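Local atomic coordinates of sugar ABC transporter, periplasmic sugar-binding protein (Caulobacter crescentus, PDB entry 4IRX), a protein that binds myo-inositol in its cleft and probably delivers it to an ABC transporter for nutrient uptake. Residues A121-K126 against K224-D229; I147-G152 against V247-G252; S174-A179 against I231-A236. All blocks are in the same frame, centred on the assembly; numbering follows the deposited sequence.

Interaction 1 of 3, residues A121-K126 against K224-D229. With INS (1,2,3,4,5,6-hexahydroxy-cyclohexane), chain C.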
loop_
_atom_site.group_PDB
_atom_site.type_symbol
_atom_site.label_atom_id
_atom_site.label_comp_id
_atom_site.label_asym_id
_atom_site.label_seq_id
_atom_site.Cartn_x
_atom_site.Cartn_y
_atom_site.Cartn_z
ATOM N N ALA A 121 -7.971 -8.663 -10.812
ATOM C CA ALA A 121 -9.085 -9.556 -11.124
ATOM C C ALA A 121 -9.321 -9.654 -12.636
ATOM O O ALA A 121 -9.657 -10.727 -13.137
ATOM C CB ALA A 121 -10.388 -9.079 -10.404
ATOM N N ASP A 122 -9.164 -8.539 -13.346
ATOM C CA ASP A 122 -9.365 -8.526 -14.799
ATOM C C ASP A 122 -8.326 -9.419 -15.455
ATOM O O ASP A 122 -8.633 -10.121 -16.422
ATOM C CB ASP A 122 -9.334 -7.102 -15.392
ATOM C CG ASP A 122 -10.603 -6.308 -15.115
ATOM O OD1 ASP A 122 -11.622 -6.879 -14.674
ATOM O OD2 ASP A 122 -10.556 -5.071 -15.322
ATOM N N TRP A 123 -7.113 -9.416 -14.919
ATOM C CA TRP A 123 -6.092 -10.343 -15.383
ATOM C C TRP A 123 -6.532 -11.798 -15.225
ATOM O O TRP A 123 -6.322 -12.633 -16.130
ATOM C CB TRP A 123 -4.724 -10.098 -14.696
ATOM C CG TRP A 123 -3.676 -11.077 -15.154
ATOM C CD1 TRP A 123 -2.788 -10.934 -16.176
ATOM C CD2 TRP A 123 -3.459 -12.380 -14.608
ATOM N NE1 TRP A 123 -2.019 -12.077 -16.297
ATOM C CE2 TRP A 123 -2.409 -12.977 -15.339
ATOM C CE3 TRP A 123 -4.045 -13.097 -13.566
ATOM C CZ2 TRP A 123 -1.937 -14.272 -15.056
ATOM C CZ3 TRP A 123 -3.570 -14.384 -13.282
ATOM C CH2 TRP A 123 -2.530 -14.946 -14.025
ATOM N N VAL A 124 -7.114 -12.124 -14.076
ATOM C CA VAL A 124 -7.596 -13.484 -13.843
ATOM C C VAL A 124 -8.673 -13.844 -14.880
ATOM O O VAL A 124 -8.631 -14.915 -15.481
ATOM C CB VAL A 124 -8.171 -13.666 -12.412
ATOM C CG1 VAL A 124 -8.759 -15.062 -12.264
ATOM C CG2 VAL A 124 -7.072 -13.387 -11.372
ATOM N N VAL A 125 -9.626 -12.936 -15.094
ATOM C CA VAL A 125 -10.745 -13.232 -15.978
ATOM C C VAL A 125 -10.256 -13.385 -17.419
ATOM O O VAL A 125 -10.716 -14.249 -18.155
ATOM C CB VAL A 125 -11.853 -12.187 -15.831
ATOM C CG1 VAL A 125 -12.965 -12.441 -16.866
ATOM C CG2 VAL A 125 -12.411 -12.249 -14.436
ATOM N N LYS A 126 -9.266 -12.597 -17.816
ATOM C CA LYS A 126 -8.726 -12.710 -19.171
ATOM C C LYS A 126 -7.927 -14.002 -19.341
ATOM O O LYS A 126 -7.986 -14.661 -20.386
ATOM C CB LYS A 126 -7.857 -11.496 -19.505
ATOM C CG LYS A 126 -7.003 -11.672 -20.757
ATOM C CD LYS A 126 -6.267 -10.384 -21.095
ATOM C CE LYS A 126 -5.311 -10.581 -22.259
ATOM N NZ LYS A 126 -4.517 -9.343 -22.520
ATOM N N LYS A 224 -0.533 -19.776 -9.734
ATOM C CA LYS A 224 0.042 -18.494 -10.097
ATOM C C LYS A 224 -0.115 -17.454 -9.012
ATOM O O LYS A 224 -1.189 -17.309 -8.435
ATOM C CB LYS A 224 -0.605 -17.992 -11.376
ATOM C CG LYS A 224 -0.372 -18.916 -12.546
ATOM C CD LYS A 224 -0.857 -18.307 -13.835
ATOM C CE LYS A 224 -0.621 -19.262 -15.011
ATOM N NZ LYS A 224 0.826 -19.516 -15.267
ATOM N N VAL A 225 0.941 -16.680 -8.796
ATOM C CA VAL A 225 0.927 -15.664 -7.753
ATOM C C VAL A 225 1.035 -14.278 -8.371
ATOM O O VAL A 225 1.884 -14.044 -9.223
ATOM C CB VAL A 225 2.109 -15.886 -6.755
ATOM C CG1 VAL A 225 2.240 -14.742 -5.770
ATOM C CG2 VAL A 225 1.944 -17.219 -6.008
ATOM N N ILE A 226 0.150 -13.374 -7.941
ATOM C CA ILE A 226 0.144 -11.987 -8.374
ATOM C C ILE A 226 0.271 -11.137 -7.143
ATOM O O ILE A 226 -0.366 -11.423 -6.117
ATOM C CB ILE A 226 -1.170 -11.599 -9.078
ATOM C CG1 ILE A 226 -1.388 -12.453 -10.309
ATOM C CG2 ILE A 226 -1.137 -10.149 -9.504
ATOM C CD1 ILE A 226 -2.292 -11.781 -11.289
ATOM N N GLY A 227 1.126 -10.122 -7.217
ATOM C CA GLY A 227 1.318 -9.212 -6.099
ATOM C C GLY A 227 0.882 -7.786 -6.416
ATOM O O GLY A 227 0.146 -7.508 -7.362
ATOM N N PHE A 228 1.385 -6.888 -5.598
ATOM C CA PHE A 228 1.064 -5.468 -5.692
ATOM C C PHE A 228 2.239 -4.749 -5.064
ATOM O O PHE A 228 2.650 -5.095 -3.957
ATOM C CB PHE A 228 -0.234 -5.189 -4.904
ATOM C CG PHE A 228 -0.975 -3.930 -5.340
ATOM C CD1 PHE A 228 -0.477 -2.667 -5.033
ATOM C CD2 PHE A 228 -2.178 -4.025 -6.042
ATOM C CE1 PHE A 228 -1.167 -1.489 -5.438
ATOM C CE2 PHE A 228 -2.886 -2.877 -6.443
ATOM C CZ PHE A 228 -2.379 -1.594 -6.142
ATOM N N ASP A 229 2.786 -3.758 -5.765
ATOM C CA ASP A 229 3.827 -2.781 -5.297
ATOM C C ASP A 229 4.981 -2.643 -6.279
ATOM O O ASP A 229 5.652 -1.624 -6.289
ATOM C CB ASP A 229 4.468 -3.040 -3.906
ATOM C CG ASP A 229 3.511 -2.818 -2.760
ATOM O OD1 ASP A 229 2.456 -2.190 -2.977
ATOM O OD2 ASP A 229 3.803 -3.296 -1.644
HETATM C C1 INS C . 0.727 -0.090 0.488
HETATM C C2 INS C . 1.626 -1.188 0.024
HETATM C C3 INS C . 2.186 -1.894 1.231
HETATM C C4 INS C . 1.080 -2.488 2.043
HETATM C C5 INS C . 0.192 -1.417 2.558
HETATM C C6 INS C . -0.359 -0.587 1.422
HETATM O O1 INS C . 0.160 0.572 -0.615
HETATM O O2 INS C . 0.914 -2.063 -0.797
HETATM O O3 INS C . 3.111 -2.881 0.846
HETATM O O4 INS C . 1.589 -3.255 3.087
HETATM O O5 INS C . -0.827 -1.990 3.312
HETATM O O6 INS C . -1.226 0.415 1.886
#

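Interaction 2 of 3, residues I147-G152 against V247-G252. With INS (1,2,3,4,5,6-hexahydroxy-cyclohexane), chain C.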
loop_
_atom_site.group_PDB
_atom_site.type_symbol
_atom_site.label_atom_id
_atom_site.label_comp_id
_atom_site.label_asym_id
_atom_site.label_seq_id
_atom_site.Cartn_x
_atom_site.Cartn_y
_atom_site.Cartn_z
ATOM N N ILE A 147 -9.086 -2.194 1.942
ATOM C CA ILE A 147 -10.516 -2.176 1.669
ATOM C C ILE A 147 -10.815 -1.933 0.194
ATOM O O ILE A 147 -11.624 -2.647 -0.410
ATOM C CB ILE A 147 -11.203 -1.121 2.559
ATOM C CG1 ILE A 147 -11.024 -1.507 4.030
ATOM C CG2 ILE A 147 -12.657 -0.963 2.169
ATOM C CD1 ILE A 147 -11.356 -0.400 5.008
ATOM N N GLU A 148 -10.128 -0.969 -0.402
ATOM C CA GLU A 148 -10.371 -0.633 -1.804
ATOM C C GLU A 148 -9.787 -1.651 -2.793
ATOM O O GLU A 148 -10.407 -1.972 -3.814
ATOM C CB GLU A 148 -9.829 0.764 -2.099
ATOM C CG GLU A 148 -10.641 1.849 -1.416
ATOM C CD GLU A 148 -9.967 3.194 -1.481
ATOM O OE1 GLU A 148 -8.908 3.289 -2.132
ATOM O OE2 GLU A 148 -10.487 4.145 -0.864
ATOM N N ARG A 149 -8.602 -2.174 -2.500
ATOM C CA ARG A 149 -8.037 -3.231 -3.335
ATOM C C ARG A 149 -8.930 -4.444 -3.360
ATOM O O ARG A 149 -9.151 -5.021 -4.426
ATOM C CB ARG A 149 -6.653 -3.674 -2.855
ATOM C CG ARG A 149 -5.540 -3.028 -3.601
ATOM C CD ARG A 149 -4.182 -3.277 -2.958
ATOM N NE ARG A 149 -3.513 -1.989 -2.887
ATOM C CZ ARG A 149 -2.393 -1.744 -2.225
ATOM N NH1 ARG A 149 -1.788 -2.736 -1.573
ATOM N NH2 ARG A 149 -1.904 -0.514 -2.192
ATOM N N VAL A 150 -9.408 -4.858 -2.192
ATOM C CA VAL A 150 -10.308 -5.982 -2.067
ATOM C C VAL A 150 -11.584 -5.728 -2.883
ATOM O O VAL A 150 -12.073 -6.596 -3.585
ATOM C CB VAL A 150 -10.629 -6.226 -0.569
ATOM C CG1 VAL A 150 -11.872 -6.990 -0.416
ATOM C CG2 VAL A 150 -9.480 -6.962 0.088
ATOM N N LYS A 151 -12.114 -4.498 -2.771
ATOM C CA LYS A 151 -13.351 -4.164 -3.514
ATOM C C LYS A 151 -13.132 -4.319 -5.024
ATOM O O LYS A 151 -13.959 -4.867 -5.721
ATOM C CB LYS A 151 -13.887 -2.755 -3.186
ATOM C CG LYS A 151 -14.967 -2.327 -4.185
ATOM C CD LYS A 151 -15.739 -1.097 -3.826
ATOM C CE LYS A 151 -16.952 -1.004 -4.748
ATOM N NZ LYS A 151 -16.578 -0.707 -6.167
ATOM N N GLY A 152 -11.992 -3.854 -5.532
ATOM C CA GLY A 152 -11.696 -3.951 -6.953
ATOM C C GLY A 152 -11.572 -5.409 -7.413
ATOM O O GLY A 152 -12.055 -5.789 -8.485
ATOM N N VAL A 247 1.717 -4.958 -9.446
ATOM C CA VAL A 247 1.045 -3.714 -9.808
ATOM C C VAL A 247 1.920 -2.549 -9.400
ATOM O O VAL A 247 2.325 -2.458 -8.239
ATOM C CB VAL A 247 -0.353 -3.583 -9.138
ATOM C CG1 VAL A 247 -1.022 -2.279 -9.568
ATOM C CG2 VAL A 247 -1.246 -4.754 -9.488
ATOM N N GLU A 248 2.202 -1.658 -10.344
ATOM C CA GLU A 248 2.919 -0.420 -10.080
ATOM C C GLU A 248 1.975 0.656 -9.588
ATOM O O GLU A 248 0.939 0.928 -10.220
ATOM C CB GLU A 248 3.594 0.068 -11.367
ATOM C CG GLU A 248 4.223 1.459 -11.238
ATOM C CD GLU A 248 5.407 1.504 -10.309
ATOM O OE1 GLU A 248 6.239 0.573 -10.366
ATOM O OE2 GLU A 248 5.520 2.454 -9.503
ATOM N N GLN A 249 2.309 1.262 -8.452
ATOM C CA GLN A 249 1.500 2.336 -7.884
ATOM C C GLN A 249 2.271 3.623 -7.603
ATOM O O GLN A 249 1.740 4.562 -6.970
ATOM C CB GLN A 249 0.785 1.881 -6.616
ATOM C CG GLN A 249 1.675 1.413 -5.478
ATOM C CD GLN A 249 0.945 1.438 -4.157
ATOM O OE1 GLN A 249 0.171 2.363 -3.869
ATOM N NE2 GLN A 249 1.134 0.372 -3.355
ATOM N N ASN A 250 3.505 3.699 -8.090
ATOM C CA ASN A 250 4.294 4.944 -8.014
ATOM C C ASN A 250 4.389 5.592 -6.631
ATOM O O ASN A 250 4.044 6.762 -6.448
ATOM C CB ASN A 250 3.758 5.971 -9.028
ATOM C CG ASN A 250 4.232 5.691 -10.447
ATOM O OD1 ASN A 250 5.392 5.949 -10.784
ATOM N ND2 ASN A 250 3.349 5.156 -11.274
ATOM N N PRO A 251 4.896 4.853 -5.639
ATOM C CA PRO A 251 5.004 5.388 -4.282
ATOM C C PRO A 251 5.948 6.577 -4.195
ATOM O O PRO A 251 5.676 7.445 -3.369
ATOM C CB PRO A 251 5.520 4.193 -3.468
ATOM C CG PRO A 251 6.168 3.282 -4.482
ATOM C CD PRO A 251 5.342 3.452 -5.730
ATOM N N GLY A 252 6.995 6.640 -5.008
ATOM C CA GLY A 252 7.870 7.801 -4.989
ATOM C C GLY A 252 7.070 9.042 -5.348
ATOM O O GLY A 252 7.127 10.067 -4.673
HETATM C C1 INS C . 0.727 -0.090 0.488
HETATM C C2 INS C . 1.626 -1.188 0.024
HETATM C C3 INS C . 2.186 -1.894 1.231
HETATM C C4 INS C . 1.080 -2.488 2.043
HETATM C C5 INS C . 0.192 -1.417 2.558
HETATM C C6 INS C . -0.359 -0.587 1.422
HETATM O O1 INS C . 0.160 0.572 -0.615
HETATM O O2 INS C . 0.914 -2.063 -0.797
HETATM O O3 INS C . 3.111 -2.881 0.846
HETATM O O4 INS C . 1.589 -3.255 3.087
HETATM O O5 INS C . -0.827 -1.990 3.312
HETATM O O6 INS C . -1.226 0.415 1.886
#

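Interaction 3 of 3, residues S174-A179 against I231-A236. With INS (1,2,3,4,5,6-hexahydroxy-cyclohexane), chain C.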
loop_
_atom_site.group_PDB
_atom_site.type_symbol
_atom_site.label_atom_id
_atom_site.label_comp_id
_atom_site.label_asym_id
_atom_site.label_seq_id
_atom_site.Cartn_x
_atom_site.Cartn_y
_atom_site.Cartn_z
ATOM N N SER A 174 0.081 -7.692 5.977
ATOM C CA SER A 174 1.265 -7.114 5.325
ATOM C C SER A 174 2.576 -7.636 5.927
ATOM O O SER A 174 3.550 -6.886 6.133
ATOM C CB SER A 174 1.216 -5.572 5.393
ATOM O OG SER A 174 0.136 -5.062 4.608
ATOM N N LYS A 175 2.590 -8.917 6.255
ATOM C CA LYS A 175 3.792 -9.543 6.782
ATOM C C LYS A 175 4.143 -10.797 6.008
ATOM O O LYS A 175 3.299 -11.675 5.809
ATOM C CB LYS A 175 3.615 -9.862 8.267
ATOM C CG LYS A 175 3.372 -8.638 9.152
ATOM C CD LYS A 175 4.645 -7.827 9.349
ATOM C CE LYS A 175 4.350 -6.339 9.539
ATOM N NZ LYS A 175 5.608 -5.551 9.697
ATOM N N ARG A 176 5.385 -10.887 5.561
ATOM C CA ARG A 176 5.835 -12.021 4.775
ATOM C C ARG A 176 5.754 -13.331 5.563
ATOM O O ARG A 176 5.368 -14.378 4.997
ATOM C CB ARG A 176 7.255 -11.799 4.246
ATOM C CG ARG A 176 7.671 -12.880 3.275
ATOM C CD ARG A 176 9.019 -12.620 2.663
ATOM N NE ARG A 176 9.045 -11.347 1.962
ATOM C CZ ARG A 176 10.006 -10.987 1.110
ATOM N NH1 ARG A 176 11.011 -11.824 0.852
ATOM N NH2 ARG A 176 9.952 -9.787 0.522
ATOM N N ASP A 177 6.091 -13.273 6.859
ATOM C CA ASP A 177 6.067 -14.482 7.700
ATOM C C ASP A 177 4.648 -15.023 7.871
ATOM O O ASP A 177 4.429 -16.251 7.801
ATOM C CB ASP A 177 6.775 -14.257 9.064
ATOM C CG ASP A 177 6.109 -13.187 9.914
ATOM O OD1 ASP A 177 5.833 -12.101 9.387
ATOM O OD2 ASP A 177 5.859 -13.430 11.119
ATOM N N GLN A 178 3.670 -14.147 8.067
ATOM C CA GLN A 178 2.273 -14.573 8.124
ATOM C C GLN A 178 1.793 -15.064 6.767
ATOM O O GLN A 178 1.047 -16.036 6.672
ATOM C CB GLN A 178 1.347 -13.484 8.661
ATOM C CG GLN A 178 1.656 -13.109 10.108
ATOM C CD GLN A 178 0.726 -12.028 10.630
ATOM O OE1 GLN A 178 -0.469 -12.057 10.391
ATOM N NE2 GLN A 178 1.283 -11.070 11.339
ATOM N N ALA A 179 2.206 -14.379 5.717
ATOM C CA ALA A 179 1.847 -14.827 4.389
ATOM C C ALA A 179 2.273 -16.273 4.128
ATOM O O ALA A 179 1.516 -17.049 3.530
ATOM C CB ALA A 179 2.432 -13.890 3.332
ATOM N N ILE A 231 7.912 -4.076 -6.133
ATOM C CA ILE A 231 9.207 -3.954 -5.475
ATOM C C ILE A 231 10.225 -4.772 -6.277
ATOM O O ILE A 231 9.848 -5.705 -6.981
ATOM C CB ILE A 231 9.182 -4.392 -3.979
ATOM C CG1 ILE A 231 9.003 -5.897 -3.847
ATOM C CG2 ILE A 231 8.079 -3.630 -3.211
ATOM C CD1 ILE A 231 8.965 -6.390 -2.363
ATOM N N PRO A 232 11.508 -4.390 -6.214
ATOM C CA PRO A 232 12.503 -5.063 -7.068
ATOM C C PRO A 232 12.574 -6.575 -6.902
ATOM O O PRO A 232 12.815 -7.273 -7.884
ATOM C CB PRO A 232 13.821 -4.409 -6.644
ATOM C CG PRO A 232 13.400 -3.057 -6.120
ATOM C CD PRO A 232 12.072 -3.239 -5.489
ATOM N N GLU A 233 12.362 -7.075 -5.695
ATOM C CA GLU A 233 12.391 -8.513 -5.443
ATOM C C GLU A 233 11.306 -9.216 -6.247
ATOM O O GLU A 233 11.525 -10.293 -6.810
ATOM C CB GLU A 233 12.225 -8.774 -3.935
ATOM C CG GLU A 233 12.558 -10.166 -3.443
ATOM C CD GLU A 233 12.444 -10.259 -1.920
ATOM O OE1 GLU A 233 12.060 -9.248 -1.283
ATOM O OE2 GLU A 233 12.731 -11.340 -1.376
ATOM N N ALA A 234 10.125 -8.603 -6.321
ATOM C CA ALA A 234 9.033 -9.174 -7.108
ATOM C C ALA A 234 9.328 -9.078 -8.605
ATOM O O ALA A 234 9.018 -9.994 -9.367
ATOM C CB ALA A 234 7.711 -8.465 -6.788
ATOM N N LEU A 235 9.888 -7.950 -9.022
ATOM C CA LEU A 235 10.255 -7.769 -10.425
ATOM C C LEU A 235 11.209 -8.892 -10.887
ATOM O O LEU A 235 11.061 -9.419 -11.993
ATOM C CB LEU A 235 10.855 -6.361 -10.663
ATOM C CG LEU A 235 9.953 -5.158 -10.308
ATOM C CD1 LEU A 235 10.700 -3.828 -10.495
ATOM C CD2 LEU A 235 8.750 -5.183 -11.216
ATOM N N ALA A 236 12.150 -9.254 -10.021
ATOM C CA ALA A 236 13.091 -10.337 -10.309
ATOM C C ALA A 236 12.395 -11.674 -10.444
ATOM O O ALA A 236 12.751 -12.465 -11.322
ATOM C CB ALA A 236 14.175 -10.383 -9.250
HETATM C C1 INS C . 0.727 -0.090 0.488
HETATM C C2 INS C . 1.626 -1.188 0.024
HETATM C C3 INS C . 2.186 -1.894 1.231
HETATM C C4 INS C . 1.080 -2.488 2.043
HETATM C C5 INS C . 0.192 -1.417 2.558
HETATM C C6 INS C . -0.359 -0.587 1.422
HETATM O O1 INS C . 0.160 0.572 -0.615
HETATM O O2 INS C . 0.914 -2.063 -0.797
HETATM O O3 INS C . 3.111 -2.881 0.846
HETATM O O4 INS C . 1.589 -3.255 3.087
HETATM O O5 INS C . -0.827 -1.990 3.312
HETATM O O6 INS C . -1.226 0.415 1.886
#

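Interaction 1 of 3, residues A121-K126 against K224-D229
Trp123 of helix 113-127 and Ile226 of the edge strand 224-226 pack against each other, with CD1 of Ile226 lying over one face of the indole, displaced toward its rim on the six-membered ring. The model draws methyl and ring closer than carbons can sit, so their exact spacing is doubtful. Trp123 holds CG anti to the backbone N (chi1 179°), which sends the ring from the helix toward the strand. Lys224 meets the same indole differently: its CD lies at the edge, in the ring plane, 3.8 Å from Trp123 CH2, and the two side chains cross at about a right angle. Only at chi4 (-64°) does the lysine chain bend, and NZ is hydrogen-bonded to the carbonyl of Ala221. Val197 of the adjoining strand also touches the indole, so the helix packs on part of this face of the four-stranded parallel sheet. Beyond the strand, Asp229 reaches myo-inositol with both carboxylate oxygens: OD1 accepts from O2 of the ligand at 2.7 Å, OD2 from O3 at 2.6 Å. The helix-strand contact itself is nonpolar, consistent with van der Waals packing to which Lys224 lends its aliphatic part, while Asp229 further on binds the ligand.

Interaction 2 of 3, residues I147-G152 against V247-G252
The guanidinium of Arg149 and the side-chain amide of Gln249 stand almost perpendicular, their planes 88° apart, and both address O1 of myo-inositol. That hydroxyl lies at the guanidinium edge, in its plane, 2.8 Å from Arg149 NH2, while the amide nitrogen of Gln249 approaches the guanidinium obliquely. Phe228 lies over one face of the guanidinium in a cation-pi contact. Because Arg149 NH2 and Gln249 NE2 are both donors, their 3.4 Å separation is not a bond; the ligand oxygen mediates between them, taking a second hydrogen bond from Gln249 NE2 at 2.9 Å, with an angle of 161° at the hydrogen. The other terminal nitrogen, Arg149 NH1, donates to the neighbouring hydroxyl O2 at 2.9 Å, so two adjacent hydroxyls are read by one fork. Rotation of the fork is restrained from behind, where Arg149 NE is hydrogen-bonded to Asn113 OD1. Gln249 carries CG between the backbone N and the carbonyl carbon (chi1 60°) and then runs extended to the ligand; its NE2 is also bonded to Asp229 OD1, a tie between two ligand-binding residues that helps fix the amide. Both Arg149 and Gln249 are buried, and the nearby carboxylate of Asp229 probably offsets part of the arginine's charge. Helix 144-160 and the turn after strand 246-248 thus meet through the bound polyol, an arrangement characteristic of the sugar-binding cleft of periplasmic binding proteins, where planar polar side chains ring the ligand with hydrogen bonds.

Interaction 3 of 3, residues S174-A179 against I231-A236
Arg176 NH2 donates to Glu233 OE1 at 2.8 Å in a nearly straight bond, 172° at the hydrogen. Beside it Arg176 NH1 reaches Glu233 OE2 at 2.9 Å, which makes this an end-on, two-nitrogen salt bridge with one oxygen for each nitrogen. The match is not coplanar: the two planes are turned 47° against each other. Both oxygens stay near the guanidinium plane, but OE1 is met from above the carboxylate plane, whereas OE2 is met on its syn side, tilted out of plane. The side chains come from opposite directions. Glu233 is extended beyond CG, while in Arg176 the bend at chi3 (-58°) turns the NH1/NH2 edge toward Glu233. The bridge joins the first turns of helices 176-189 and 232-239, two helices of the alpha/beta lobe built round the four-stranded parallel sheet, and it spans Met207 of helix 203-215, which both side chains touch. Arg176 NE has a second acidic partner, Asp204 of that helix, so the guanidinium is shared between two carboxylates. Just before helix 176-189, Ser174 turns inward to the pocket instead: its OG lies 2.8 Å from O4 of myo-inositol, within hydrogen-bonding distance, and is also bonded to the backbone N of Asp140.

Interactions 1 and 2 adjoin, with centres 12 Å apart: Asp229 N is probably hydrogen-bonded to Val247 O at 2.8 Å, and the side chains of Phe228 and Asp229 touch the ligand-binding pair of interaction 2. O2 of myo-inositol is shared between the two, bound by Asp229 and Arg149. Interaction 3 lies farther off, its centre about 15 Å from each of the others, and its nearest atoms are about 6 Å from those of interaction 2. The segments of interactions 1 and 3 alternate along the chain, and strand 224-226 is followed by helix 232-239. All three reach the ligand, interaction 3 through Ser174, with Asp96, Asp140 and Gln20 among the further partners of the ligand.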